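Local coordinates for protein transcriptional regulator (Streptococcus thermophilus LMD-9, PDB 5JUF) that probably acts as a peptide-responsive transcriptional activator of the RNPP family, controlling competence through the ComRS cell-to-cell communication system, at residues D5-R10 against D70-P75; E16-S21 against L59-T64; A30-R35 against L52-K57. All coordinates share one frame; numbering follows the deposited sequence.

Interaction 1: residues D5-R10 against D70-P75; sequences DSIGLR and DNITIP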
loop_
_atom_site.group_PDB
_atom_site.type_symbol
_atom_site.label_atom_id
_atom_site.label_comp_id
_atom_site.label_asym_id
_atom_site.label_seq_id
_atom_site.Cartn_x
_atom_site.Cartn_y
_atom_site.Cartn_z
ATOM N N ASP A 5 8.781 -20.333 -15.687
ATOM C CA ASP A 5 10.019 -20.959 -16.155
ATOM C C ASP A 5 10.283 -20.669 -17.630
ATOM O O ASP A 5 11.430 -20.461 -18.033
ATOM C CB ASP A 5 9.965 -22.480 -15.958
ATOM C CG ASP A 5 9.823 -22.895 -14.506
ATOM O OD1 ASP A 5 10.327 -22.190 -13.616
ATOM O OD2 ASP A 5 9.214 -23.957 -14.262
ATOM N N SER A 6 9.237 -20.714 -18.462
ATOM C CA SER A 6 9.429 -20.614 -19.909
ATOM C C SER A 6 9.893 -19.216 -20.304
ATOM O O SER A 6 10.867 -19.051 -21.051
ATOM C CB SER A 6 8.121 -20.979 -20.620
ATOM O OG SER A 6 8.244 -20.850 -22.022
ATOM N N ILE A 7 9.203 -18.198 -19.801
ATOM C CA ILE A 7 9.575 -16.810 -20.061
ATOM C C ILE A 7 10.938 -16.490 -19.463
ATOM O O ILE A 7 11.773 -15.839 -20.106
ATOM C CB ILE A 7 8.481 -15.885 -19.508
ATOM C CG1 ILE A 7 7.209 -16.038 -20.351
ATOM C CG2 ILE A 7 8.945 -14.444 -19.445
ATOM C CD1 ILE A 7 5.996 -15.418 -19.677
ATOM N N GLY A 8 11.177 -16.919 -18.221
ATOM C CA GLY A 8 12.465 -16.647 -17.595
ATOM C C GLY A 8 13.626 -17.229 -18.379
ATOM O O GLY A 8 14.647 -16.565 -18.584
ATOM N N LEU A 9 13.477 -18.471 -18.842
ATOM C CA LEU A 9 14.534 -19.101 -19.623
ATOM C C LEU A 9 14.785 -18.354 -20.925
ATOM O O LEU A 9 15.939 -18.192 -21.343
ATOM C CB LEU A 9 14.179 -20.561 -19.907
ATOM C CG LEU A 9 15.279 -21.300 -20.674
ATOM C CD1 LEU A 9 16.586 -21.309 -19.878
ATOM C CD2 LEU A 9 14.853 -22.717 -21.035
ATOM N N ARG A 10 13.716 -17.904 -21.586
ATOM C CA ARG A 10 13.846 -17.146 -22.829
ATOM C C ARG A 10 14.614 -15.847 -22.610
ATOM O O ARG A 10 15.485 -15.479 -23.412
ATOM C CB ARG A 10 12.447 -16.856 -23.377
ATOM C CG ARG A 10 12.322 -16.701 -24.866
ATOM C CD ARG A 10 10.839 -16.718 -25.290
ATOM N NE ARG A 10 10.248 -18.050 -25.224
ATOM C CZ ARG A 10 9.199 -18.403 -24.486
ATOM N NH1 ARG A 10 8.779 -19.657 -24.515
ATOM N NH2 ARG A 10 8.563 -17.525 -23.721
ATOM N N ASP A 70 3.473 -18.006 -25.141
ATOM C CA ASP A 70 3.039 -17.830 -23.764
ATOM C C ASP A 70 2.095 -16.639 -23.650
ATOM O O ASP A 70 2.234 -15.632 -24.349
ATOM C CB ASP A 70 4.242 -17.637 -22.839
ATOM C CG ASP A 70 5.134 -18.866 -22.772
ATOM O OD1 ASP A 70 4.610 -19.996 -22.901
ATOM O OD2 ASP A 70 6.361 -18.704 -22.601
ATOM N N ASN A 71 1.129 -16.766 -22.747
ATOM C CA ASN A 71 0.082 -15.769 -22.542
ATOM C C ASN A 71 0.142 -15.317 -21.088
ATOM O O ASN A 71 -0.159 -16.099 -20.181
ATOM C CB ASN A 71 -1.286 -16.361 -22.883
ATOM C CG ASN A 71 -2.376 -15.314 -22.966
ATOM O OD1 ASN A 71 -2.278 -14.250 -22.358
ATOM N ND2 ASN A 71 -3.426 -15.611 -23.727
ATOM N N ILE A 72 0.533 -14.066 -20.859
ATOM C CA ILE A 72 0.580 -13.519 -19.513
ATOM C C ILE A 72 -0.654 -12.668 -19.203
ATOM O O ILE A 72 -0.634 -11.890 -18.253
ATOM C CB ILE A 72 1.869 -12.720 -19.261
ATOM C CG1 ILE A 72 1.898 -11.443 -20.103
ATOM C CG2 ILE A 72 3.085 -13.569 -19.526
ATOM C CD1 ILE A 72 2.992 -10.476 -19.687
ATOM N N THR A 73 -1.725 -12.792 -19.991
ATOM C CA THR A 73 -2.931 -12.014 -19.716
ATOM C C THR A 73 -3.457 -12.343 -18.325
ATOM O O THR A 73 -3.678 -13.514 -17.997
ATOM C CB THR A 73 -4.013 -12.289 -20.763
ATOM O OG1 THR A 73 -3.587 -11.778 -22.033
ATOM C CG2 THR A 73 -5.320 -11.620 -20.364
ATOM N N ILE A 74 -3.626 -11.319 -17.497
ATOM C CA ILE A 74 -4.200 -11.482 -16.164
ATOM C C ILE A 74 -5.716 -11.390 -16.304
ATOM O O ILE A 74 -6.216 -10.369 -16.795
ATOM C CB ILE A 74 -3.668 -10.436 -15.175
ATOM C CG1 ILE A 74 -2.157 -10.598 -14.969
ATOM C CG2 ILE A 74 -4.362 -10.597 -13.812
ATOM C CD1 ILE A 74 -1.528 -9.451 -14.198
ATOM N N PRO A 75 -6.467 -12.419 -15.918
ATOM C CA PRO A 75 -7.922 -12.373 -16.085
ATOM C C PRO A 75 -8.530 -11.214 -15.313
ATOM O O PRO A 75 -8.085 -10.864 -14.218
ATOM C CB PRO A 75 -8.384 -13.722 -15.526
ATOM C CG PRO A 75 -7.161 -14.602 -15.595
ATOM C CD PRO A 75 -6.017 -13.678 -15.305
#
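S6 and R10, one turn apart on helix 3-17, converge on a single carboxylate oxygen, OD2 of D70. The polar part of the contact is built round that atom. S6 OG donates to D70 OD2 over 2.9 Å and meets it on its syn lone pair, the hydroxyl standing anti to the backbone N (chi1 178°). R10 comes tip to tip from the anti side: its NH2 forms a salt bridge to D70 OD2 at 2.7 Å with an N-H...O angle of 162°. The acceptor lies in the guanidinium plane, yet the donor stands well out of the carboxylate plane. NH1 of R10 adds only a weak bond to the same oxygen. R10 gets there by a bend at chi3, which also lays one guanidinium face over the carbonyl oxygen of S6; L66 O takes a second bond from NH2. This close pairing of charges would be expected to keep D70 ionised.

The apolar part joins two isoleucines. CD1 of I7 presses against CG2 of I72, the two side chains crossing nearly at right angles, and their 3.5 Å separation is tight for two carbons. CG1 of I7 also runs past D70 OD2 at 3.6 Å, and L67 touches both isoleucines.

Within the loop, the N71 side chain turns back on the chain: OD1 accepts from T73 N at 2.8 Å and from T73 OG1. The result is an Asx turn in the linker by which an N-terminal helix-turn-helix domain, pinned here through its first helix, passes into the tetratricopeptide region.

Interaction 2: residues E16-S21 against L59-T64; sequences ERQQMS and LGKSMT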
loop_
_atom_site.group_PDB
_atom_site.type_symbol
_atom_site.label_atom_id
_atom_site.label_comp_id
_atom_site.label_asym_id
_atom_site.label_seq_id
_atom_site.Cartn_x
_atom_site.Cartn_y
_atom_site.Cartn_z
ATOM N N GLU A 16 22.156 -13.734 -22.131
ATOM C CA GLU A 16 23.469 -14.367 -22.204
ATOM C C GLU A 16 23.989 -14.413 -23.640
ATOM O O GLU A 16 25.193 -14.230 -23.876
ATOM C CB GLU A 16 23.406 -15.769 -21.591
ATOM C CG GLU A 16 23.193 -15.749 -20.093
ATOM C CD GLU A 16 23.115 -17.137 -19.507
ATOM O OE1 GLU A 16 22.867 -18.085 -20.273
ATOM O OE2 GLU A 16 23.296 -17.281 -18.278
ATOM N N ARG A 17 23.102 -14.652 -24.614
ATOM C CA ARG A 17 23.524 -14.615 -26.018
ATOM C C ARG A 17 24.144 -13.267 -26.369
ATOM O O ARG A 17 25.112 -13.200 -27.140
ATOM C CB ARG A 17 22.332 -14.911 -26.947
ATOM C CG ARG A 17 22.746 -15.250 -28.390
ATOM C CD ARG A 17 21.561 -15.289 -29.371
ATOM N NE ARG A 17 20.915 -13.981 -29.506
ATOM C CZ ARG A 17 21.326 -13.010 -30.324
ATOM N NH1 ARG A 17 22.391 -13.186 -31.096
ATOM N NH2 ARG A 17 20.671 -11.861 -30.371
ATOM N N GLN A 18 23.595 -12.177 -25.820
ATOM C CA GLN A 18 24.142 -10.845 -26.053
ATOM C C GLN A 18 25.317 -10.524 -25.140
ATOM O O GLN A 18 25.831 -9.404 -25.201
ATOM C CB GLN A 18 23.050 -9.779 -25.881
ATOM C CG GLN A 18 21.912 -9.912 -26.898
ATOM C CD GLN A 18 20.918 -8.763 -26.858
ATOM O OE1 GLN A 18 21.223 -7.670 -26.385
ATOM N NE2 GLN A 18 19.718 -9.009 -27.362
ATOM N N GLN A 19 25.762 -11.481 -24.323
ATOM C CA GLN A 19 26.886 -11.286 -23.395
ATOM C C GLN A 19 26.652 -10.067 -22.502
ATOM O O GLN A 19 27.567 -9.311 -22.179
ATOM C CB GLN A 19 28.224 -11.178 -24.140
ATOM C CG GLN A 19 28.675 -12.472 -24.874
ATOM C CD GLN A 19 28.813 -13.695 -23.958
ATOM O OE1 GLN A 19 29.127 -13.577 -22.769
ATOM N NE2 GLN A 19 28.587 -14.882 -24.523
ATOM N N MET A 20 25.407 -9.872 -22.103
ATOM C CA MET A 20 25.014 -8.732 -21.292
ATOM C C MET A 20 24.882 -9.162 -19.839
ATOM O O MET A 20 24.264 -10.190 -19.542
ATOM C CB MET A 20 23.693 -8.143 -21.783
ATOM C CG MET A 20 23.262 -6.902 -21.040
ATOM S SD MET A 20 21.615 -6.342 -21.514
ATOM C CE MET A 20 21.865 -5.797 -23.206
ATOM N N SER A 21 25.462 -8.379 -18.940
ATOM C CA SER A 21 25.331 -8.676 -17.527
ATOM C C SER A 21 23.985 -8.180 -17.006
ATOM O O SER A 21 23.342 -7.312 -17.597
ATOM C CB SER A 21 26.471 -8.025 -16.726
ATOM O OG SER A 21 26.331 -6.609 -16.713
ATOM N N LEU A 59 16.835 -5.593 -24.365
ATOM C CA LEU A 59 17.336 -6.660 -25.224
ATOM C C LEU A 59 17.139 -6.381 -26.708
ATOM O O LEU A 59 17.631 -7.153 -27.541
ATOM C CB LEU A 59 16.673 -7.997 -24.867
ATOM C CG LEU A 59 17.066 -8.514 -23.488
ATOM C CD1 LEU A 59 16.314 -9.785 -23.167
ATOM C CD2 LEU A 59 18.595 -8.742 -23.402
ATOM N N GLY A 60 16.480 -5.284 -27.061
ATOM C CA GLY A 60 16.148 -5.066 -28.458
ATOM C C GLY A 60 15.225 -6.123 -29.024
ATOM O O GLY A 60 15.352 -6.492 -30.195
ATOM N N LYS A 61 14.309 -6.634 -28.218
ATOM C CA LYS A 61 13.345 -7.632 -28.638
ATOM C C LYS A 61 11.942 -7.052 -28.498
ATOM O O LYS A 61 11.726 -6.083 -27.765
ATOM C CB LYS A 61 13.493 -8.912 -27.794
ATOM C CG LYS A 61 14.723 -9.751 -28.140
ATOM C CD LYS A 61 14.452 -10.579 -29.394
ATOM C CE LYS A 61 15.656 -11.388 -29.826
ATOM N NZ LYS A 61 16.782 -10.505 -30.228
ATOM N N SER A 62 10.982 -7.634 -29.211
ATOM C CA SER A 62 9.599 -7.286 -28.927
ATOM C C SER A 62 9.092 -8.144 -27.776
ATOM O O SER A 62 9.626 -9.220 -27.493
ATOM C CB SER A 62 8.706 -7.485 -30.153
ATOM O OG SER A 62 8.609 -8.859 -30.468
ATOM N N MET A 63 8.052 -7.645 -27.099
ATOM C CA MET A 63 7.394 -8.471 -26.095
ATOM C C MET A 63 6.876 -9.762 -26.711
ATOM O O MET A 63 6.930 -10.820 -26.071
ATOM C CB MET A 63 6.263 -7.690 -25.422
ATOM C CG MET A 63 6.765 -6.616 -24.456
ATOM S SD MET A 63 5.490 -5.947 -23.369
ATOM C CE MET A 63 4.318 -5.336 -24.575
ATOM N N THR A 64 6.429 -9.703 -27.969
ATOM C CA THR A 64 5.946 -10.894 -28.656
ATOM C C THR A 64 7.030 -11.958 -28.737
ATOM O O THR A 64 6.783 -13.139 -28.460
ATOM C CB THR A 64 5.462 -10.521 -30.059
ATOM O OG1 THR A 64 4.447 -9.513 -29.969
ATOM C CG2 THR A 64 4.906 -11.740 -30.770
#
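Q18 and L59 form the centre of a small surface contact between two helix ends in the helix-turn-helix domain: the close of helix 3-17 meets the close of helix 49-59. Each of these helices finishes in a Schellman motif, with Q19 and G60 taking up the positive phi, and the contact joins the two turns.

The main link is a side-chain-to-backbone hydrogen bond. NE2 of Q18 donates to L59 O over 2.8 Å with an almost straight N-H...O angle of 172°. The oxygen lies in the plane of the Q18 amide, while the donor approaches the L59 carbonyl from one side, at a C=O...N angle of 132°. The extended Q18 chain carries the amide across to a carbonyl at the end of helix 49-59, and the Q18 and L59 side chains cross obliquely, with OE1 of Q18 4.1 Å from CD2 of L59. M20 adds a looser apolar touch, its SD 4.3 Å from the same L59 CD2.

Charge is handled by E14. Although R17 NH2 and K61 NZ are like charges 4.1 Å apart, OE1 of E14 forms salt bridges with both, and it accepts from Q18 NE2 as well. One carboxylate oxygen therefore probably offsets the repulsion while steadying the amide that reaches L59. The K61 chain, bent at chi2 and chi4, curls to bring its ammonium group to this cluster.

Around the contact, M20 and L59 both rest on L25 of helix 22-26. That helix starts from the N-cap S21, whose OG bonds V24 N, just as S62 caps the start of helix 63-67; two helix ends thus meet where two new helices begin.

Interaction 3: residues A30-R35 against L52-K57; sequences AELTVR and LSYIAK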
loop_
_atom_site.group_PDB
_atom_site.type_symbol
_atom_site.label_atom_id
_atom_site.label_comp_id
_atom_site.label_asym_id
_atom_site.label_seq_id
_atom_site.Cartn_x
_atom_site.Cartn_y
_atom_site.Cartn_z
ATOM N N ALA A 30 15.787 1.488 -11.318
ATOM C CA ALA A 30 14.515 2.203 -11.162
ATOM C C ALA A 30 13.329 1.394 -11.677
ATOM O O ALA A 30 12.206 1.511 -11.153
ATOM C CB ALA A 30 14.571 3.540 -11.905
ATOM N N GLU A 31 13.540 0.613 -12.730
ATOM C CA GLU A 31 12.487 -0.169 -13.352
ATOM C C GLU A 31 12.645 -1.663 -13.140
ATOM O O GLU A 31 11.643 -2.381 -13.162
ATOM C CB GLU A 31 12.438 0.128 -14.859
ATOM C CG GLU A 31 11.983 1.550 -15.150
ATOM C CD GLU A 31 11.541 1.725 -16.581
ATOM O OE1 GLU A 31 12.180 2.509 -17.298
ATOM O OE2 GLU A 31 10.574 1.053 -16.997
ATOM N N LEU A 32 13.866 -2.137 -12.901
ATOM C CA LEU A 32 14.115 -3.558 -12.713
ATOM C C LEU A 32 15.399 -3.699 -11.906
ATOM O O LEU A 32 16.434 -3.147 -12.301
ATOM C CB LEU A 32 14.233 -4.272 -14.066
ATOM C CG LEU A 32 14.516 -5.776 -13.982
ATOM C CD1 LEU A 32 13.293 -6.520 -13.473
ATOM C CD2 LEU A 32 14.972 -6.334 -15.335
ATOM N N THR A 33 15.337 -4.411 -10.782
ATOM C CA THR A 33 16.552 -4.632 -10.002
ATOM C C THR A 33 17.179 -5.970 -10.377
ATOM O O THR A 33 16.535 -6.840 -10.973
ATOM C CB THR A 33 16.273 -4.609 -8.494
ATOM O OG1 THR A 33 15.616 -5.821 -8.108
ATOM C CG2 THR A 33 15.394 -3.401 -8.116
ATOM N N VAL A 34 18.449 -6.139 -9.989
ATOM C CA VAL A 34 19.142 -7.389 -10.293
ATOM C C VAL A 34 18.449 -8.569 -9.623
ATOM O O VAL A 34 18.234 -9.608 -10.254
ATOM C CB VAL A 34 20.636 -7.290 -9.922
ATOM C CG1 VAL A 34 21.318 -8.669 -10.003
ATOM C CG2 VAL A 34 21.327 -6.309 -10.874
ATOM N N ARG A 35 18.071 -8.438 -8.348
ATOM C CA ARG A 35 17.370 -9.553 -7.696
ATOM C C ARG A 35 16.023 -9.843 -8.372
ATOM O O ARG A 35 15.636 -11.007 -8.519
ATOM C CB ARG A 35 17.183 -9.280 -6.195
ATOM C CG ARG A 35 18.518 -9.295 -5.404
ATOM C CD ARG A 35 18.334 -9.151 -3.890
ATOM N NE ARG A 35 17.825 -7.835 -3.503
ATOM C CZ ARG A 35 17.604 -7.461 -2.248
ATOM N NH1 ARG A 35 17.855 -8.297 -1.249
ATOM N NH2 ARG A 35 17.138 -6.253 -1.989
ATOM N N LEU A 52 8.343 -6.627 -18.298
ATOM C CA LEU A 52 8.581 -7.283 -19.578
ATOM C C LEU A 52 8.881 -6.257 -20.667
ATOM O O LEU A 52 9.787 -6.455 -21.487
ATOM C CB LEU A 52 7.371 -8.141 -19.965
ATOM C CG LEU A 52 7.549 -9.052 -21.188
ATOM C CD1 LEU A 52 8.571 -10.134 -20.891
ATOM C CD2 LEU A 52 6.222 -9.669 -21.659
ATOM N N SER A 53 8.131 -5.151 -20.690
ATOM C CA SER A 53 8.396 -4.100 -21.675
ATOM C C SER A 53 9.795 -3.513 -21.501
ATOM O O SER A 53 10.507 -3.279 -22.486
ATOM C CB SER A 53 7.342 -3.002 -21.565
ATOM O OG SER A 53 7.667 -1.929 -22.428
ATOM N N TYR A 54 10.204 -3.263 -20.255
ATOM C CA TYR A 54 11.562 -2.789 -19.995
ATOM C C TYR A 54 12.605 -3.791 -20.486
ATOM O O TYR A 54 13.582 -3.419 -21.148
ATOM C CB TYR A 54 11.749 -2.522 -18.494
ATOM C CG TYR A 54 13.173 -2.137 -18.128
ATOM C CD1 TYR A 54 13.636 -0.836 -18.340
ATOM C CD2 TYR A 54 14.058 -3.074 -17.582
ATOM C CE1 TYR A 54 14.954 -0.476 -18.023
ATOM C CE2 TYR A 54 15.384 -2.724 -17.280
ATOM C CZ TYR A 54 15.816 -1.419 -17.499
ATOM O OH TYR A 54 17.122 -1.070 -17.191
ATOM N N ILE A 55 12.433 -5.068 -20.139
ATOM C CA ILE A 55 13.414 -6.080 -20.522
ATOM C C ILE A 55 13.506 -6.194 -22.038
ATOM O O ILE A 55 14.604 -6.301 -22.604
ATOM C CB ILE A 55 13.069 -7.432 -19.868
ATOM C CG1 ILE A 55 13.241 -7.338 -18.354
ATOM C CG2 ILE A 55 13.945 -8.567 -20.449
ATOM C CD1 ILE A 55 12.656 -8.542 -17.573
ATOM N N ALA A 56 12.359 -6.167 -22.720
ATOM C CA ALA A 56 12.366 -6.294 -24.171
ATOM C C ALA A 56 13.100 -5.122 -24.803
ATOM O O ALA A 56 13.907 -5.302 -25.723
ATOM C CB ALA A 56 10.924 -6.394 -24.692
ATOM N N LYS A 57 12.867 -3.917 -24.282
ATOM C CA LYS A 57 13.570 -2.745 -24.783
ATOM C C LYS A 57 15.079 -2.877 -24.591
ATOM O O LYS A 57 15.853 -2.607 -25.520
ATOM C CB LYS A 57 13.027 -1.497 -24.091
ATOM C CG LYS A 57 13.823 -0.238 -24.342
ATOM C CD LYS A 57 13.103 0.974 -23.751
ATOM C CE LYS A 57 13.091 0.925 -22.224
ATOM N NZ LYS A 57 12.542 2.184 -21.620
#
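E31, L32 and Y54 bring the turn of the helix-turn-helix motif, which connects helix 22-26 to helix 34-41, against helix 49-59 of the same domain. By its place in the motif, helix 34-41 is probably the DNA-recognition helix, and the contact packs the residues just before it onto the domain core; T33, its N-cap, takes a bond from its backbone N to Q36 OE1, consistent with a capping box.

The Y54 ring is the centre of the packing. Its CG stands anti to the backbone N (chi1 175°), which sends the ring out from the helix toward the turn. CB of E31 sits over one face in a CH-pi contact, 4.1 Å from the ring centroid and 21° off its normal, displaced toward the rim. Beyond it the extended E31 chain runs along the CD1 side of the ring, with CD at 3.7 Å from Y54 CD1 and the carboxylate turned 52° to the ring plane. L32 meets another part of the ring: its CB approaches Y54 CD2 obliquely at 3.7 Å. The phenol end is held by the turn's own neighbourhood, since Y54 OH bonds L25 O of helix 22-26.

Deeper in, L32 turns its CD2 onto I55, reaching CG1 at 3.6 Å as the two side chains cross near a right angle. L32 also touches L25 and C26, so it is wedged between helix 22-26 and helix 49-59.

At the solvent-facing side, where both E31 and K57 are exposed, opposite charges approach without joining: E31 OE1 remains 4.3 Å from K57 NZ.

Helix 49-59 and its surroundings tie the three contacts together. Interaction 1 touches interaction 3 where I72 CD1 packs on L52 CD2 at 3.9 Å, carrying the linker onto the core. Interactions 2 and 3, with centres about 11 Å apart, meet where the turn after that helix folds back on it: K61 N probably bonds A56 O at 2.9 Å, and M63 SD lies 3.8 Å from S53 CA. Interactions 1 and 2 both use helix 3-17 but do not meet, their nearest atoms being about 6 Å apart. This is the apo form, without bound peptide; beside interaction 3, R35 forms salt bridges with E146 and D147, consistent with the tetratricopeptide region restraining the probable recognition helix.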